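Local coordinates for CADD-like protein of unknown function (Nostoc punctiforme, PDB 3B5O), which is of unknown function but resembles the chlamydial protein CADD and, as a helical member of the heme-oxygenase-like clan, may be an oxidoreductase, at residues 118-123 / 219-224. Numbering follows the deposited sequence. Where two conformers were deposited one is given.
Sequences VATSKL and QVWWQE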
loop_
_atom_site.group_PDB
_atom_site.type_symbol
_atom_site.label_atom_id
_atom_site.label_comp_id
_atom_site.label_asym_id
_atom_site.label_seq_id
_atom_site.Cartn_x
_atom_site.Cartn_y
_atom_site.Cartn_z
ATOM N N VAL A 118 -11.780 1.419 -13.172
ATOM C CA VAL A 118 -11.219 0.337 -13.970
ATOM C C VAL A 118 -9.839 -0.051 -13.427
ATOM O O VAL A 118 -9.552 -1.235 -13.244
ATOM C CB VAL A 118 -11.129 0.715 -15.466
ATOM C CG1 VAL A 118 -10.381 -0.314 -16.271
ATOM C CG2 VAL A 118 -12.546 0.908 -16.081
ATOM N N ALA A 119 -8.971 0.945 -13.236
ATOM C CA ALA A 119 -7.601 0.658 -12.771
ATOM C C ALA A 119 -7.574 0.024 -11.378
ATOM O O ALA A 119 -6.826 -0.921 -11.131
ATOM C CB ALA A 119 -6.750 1.926 -12.762
ATOM N N THR A 120 -8.359 0.554 -10.454
ATOM C CA THR A 120 -8.366 0.025 -9.098
ATOM C C THR A 120 -8.971 -1.369 -9.037
ATOM O O THR A 120 -8.459 -2.250 -8.329
ATOM C CB THR A 120 -9.025 0.990 -8.153
ATOM O OG1 THR A 120 -8.370 2.265 -8.303
ATOM C CG2 THR A 120 -8.937 0.513 -6.691
ATOM N N SER A 121 -10.019 -1.600 -9.812
ATOM C CA SER A 121 -10.591 -2.938 -9.857
ATOM C C SER A 121 -9.572 -3.938 -10.430
ATOM O O SER A 121 -9.449 -5.069 -9.949
ATOM C CB SER A 121 -11.893 -2.938 -10.657
ATOM O OG SER A 121 -12.396 -4.254 -10.758
ATOM N N LYS A 122 -8.849 -3.527 -11.467
ATOM C CA LYS A 122 -7.816 -4.369 -12.046
ATOM C C LYS A 122 -6.716 -4.667 -11.035
ATOM O O LYS A 122 -6.262 -5.809 -10.926
ATOM C CB LYS A 122 -7.271 -3.673 -13.309
ATOM C CG LYS A 122 -6.102 -4.331 -14.000
ATOM C CD LYS A 122 -5.768 -3.524 -15.329
ATOM C CE LYS A 122 -4.498 -3.877 -16.016
ATOM N NZ LYS A 122 -3.338 -3.474 -15.236
ATOM N N LEU A 123 -6.318 -3.655 -10.268
ATOM C CA LEU A 123 -5.344 -3.875 -9.191
ATOM C C LEU A 123 -5.855 -4.932 -8.216
ATOM O O LEU A 123 -5.153 -5.876 -7.887
ATOM C CB LEU A 123 -5.116 -2.582 -8.414
ATOM C CG LEU A 123 -4.292 -2.729 -7.119
ATOM C CD1 LEU A 123 -2.823 -3.048 -7.409
ATOM C CD2 LEU A 123 -4.464 -1.482 -6.231
ATOM N N GLN A 219 2.782 -0.515 -8.998
ATOM C CA GLN A 219 3.294 0.494 -9.920
ATOM C C GLN A 219 2.392 0.720 -11.126
ATOM O O GLN A 219 2.119 1.862 -11.511
ATOM C CB GLN A 219 4.735 0.192 -10.328
ATOM C CG GLN A 219 5.207 1.101 -11.465
ATOM C CD GLN A 219 6.671 1.354 -11.466
ATOM O OE1 GLN A 219 7.216 1.855 -10.498
ATOM N NE2 GLN A 219 7.323 1.040 -12.583
ATOM N N VAL A 220 1.952 -0.375 -11.736
ATOM C CA VAL A 220 1.017 -0.306 -12.845
ATOM C C VAL A 220 -0.234 0.488 -12.460
ATOM O O VAL A 220 -0.693 1.324 -13.213
ATOM C CB VAL A 220 0.689 -1.730 -13.388
ATOM C CG1 VAL A 220 -0.600 -1.720 -14.199
ATOM C CG2 VAL A 220 1.881 -2.256 -14.217
ATOM N N TRP A 221 -0.753 0.248 -11.264
ATOM C CA TRP A 221 -1.922 0.974 -10.763
ATOM C C TRP A 221 -1.682 2.462 -10.666
ATOM O O TRP A 221 -2.495 3.256 -11.144
ATOM C CB TRP A 221 -2.342 0.401 -9.421
ATOM C CG TRP A 221 -3.447 1.085 -8.707
ATOM C CD1 TRP A 221 -4.731 1.235 -9.118
ATOM C CD2 TRP A 221 -3.372 1.601 -7.379
ATOM N NE1 TRP A 221 -5.456 1.869 -8.144
ATOM C CE2 TRP A 221 -4.657 2.075 -7.049
ATOM C CE3 TRP A 221 -2.343 1.692 -6.429
ATOM C CZ2 TRP A 221 -4.950 2.609 -5.799
ATOM C CZ3 TRP A 221 -2.618 2.230 -5.200
ATOM C CH2 TRP A 221 -3.925 2.693 -4.892
ATOM N N TRP A 222 -0.571 2.859 -10.072
ATOM C CA TRP A 222 -0.274 4.292 -9.982
ATOM C C TRP A 222 -0.223 4.937 -11.369
ATOM O O TRP A 222 -0.715 6.037 -11.565
ATOM C CB TRP A 222 1.051 4.517 -9.235
ATOM C CG TRP A 222 0.900 4.499 -7.748
ATOM C CD1 TRP A 222 1.229 3.496 -6.884
ATOM C CD2 TRP A 222 0.316 5.529 -6.957
ATOM N NE1 TRP A 222 0.908 3.844 -5.593
ATOM C CE2 TRP A 222 0.340 5.094 -5.617
ATOM C CE3 TRP A 222 -0.221 6.791 -7.255
ATOM C CZ2 TRP A 222 -0.136 5.876 -4.585
ATOM C CZ3 TRP A 222 -0.699 7.554 -6.226
ATOM C CH2 TRP A 222 -0.657 7.098 -4.915
ATOM N N GLN A 223 0.395 4.244 -12.322
ATOM C CA GLN A 223 0.496 4.748 -13.686
ATOM C C GLN A 223 -0.888 4.878 -14.315
ATOM O O GLN A 223 -1.220 5.892 -14.946
ATOM C CB GLN A 223 1.404 3.843 -14.513
ATOM C CG GLN A 223 2.837 3.867 -14.014
ATOM C CD GLN A 223 3.736 2.848 -14.655
ATOM O OE1 GLN A 223 3.303 1.757 -15.039
ATOM N NE2 GLN A 223 5.034 3.202 -14.766
ATOM N N GLU A 224 -1.728 3.867 -14.110
ATOM C CA GLU A 224 -3.042 3.871 -14.726
ATOM C C GLU A 224 -3.952 4.882 -14.071
ATOM O O GLU A 224 -4.787 5.517 -14.750
ATOM C CB GLU A 224 -3.669 2.471 -14.648
ATOM C CG GLU A 224 -2.984 1.477 -15.523
ATOM C CD GLU A 224 -3.379 0.036 -15.253
ATOM O OE1 GLU A 224 -4.098 -0.200 -14.282
ATOM O OE2 GLU A 224 -2.953 -0.819 -16.029
HETATM O O HOH W 1 -4.233 -1.454 -12.125
#
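Leu-123 CD2 lies over one face of the Trp-221 indole, close to its centre and 3.6 Å from the centroid of the five-membered ring, a CH-pi contact. In the ring plane, at the edge, Thr-120 OG1 takes the indole N-H in a nearly straight bond, NE1 to OG1 2.9 Å with an N-H...O angle of 168°. The two segments run antiparallel, axes 9.2 Å apart, and belong to helices 118-131 and 204-230 of an all-helical bundle consistent with the heme-oxygenase-like clan. Tryptophan suits this buried place because it offers a broad apolar face and a single N-H at its rim; Phe-51 and Tyr-48 of helix 38-68 also meet it. Threonine can accept the indole N-H while its hydroxyl also bonds Gln-47 OE1, which ties a third helix to the pair. A leucine in place of Trp-221 would probably leave Thr-120 OG1 without its indole donor and Leu-123 CD2 without a flat surface to rest on. Ala-119, small enough for close packing, sets CB 3.7 Å from Glu-224 CB. Toward solvent, the long chain of Lys-122 stays extended until chi4 (-69°) bends NZ out of line, and its ammonium group forms a salt bridge, NZ to Glu-224 OE2 2.8 Å, in which OE2 uses its syn lone pair. A water bridges the other carboxylate oxygen, Glu-224 OE1, to the backbone of the facing helix, donating to Ala-119 O at 2.8 Å from that carbonyl oxygen.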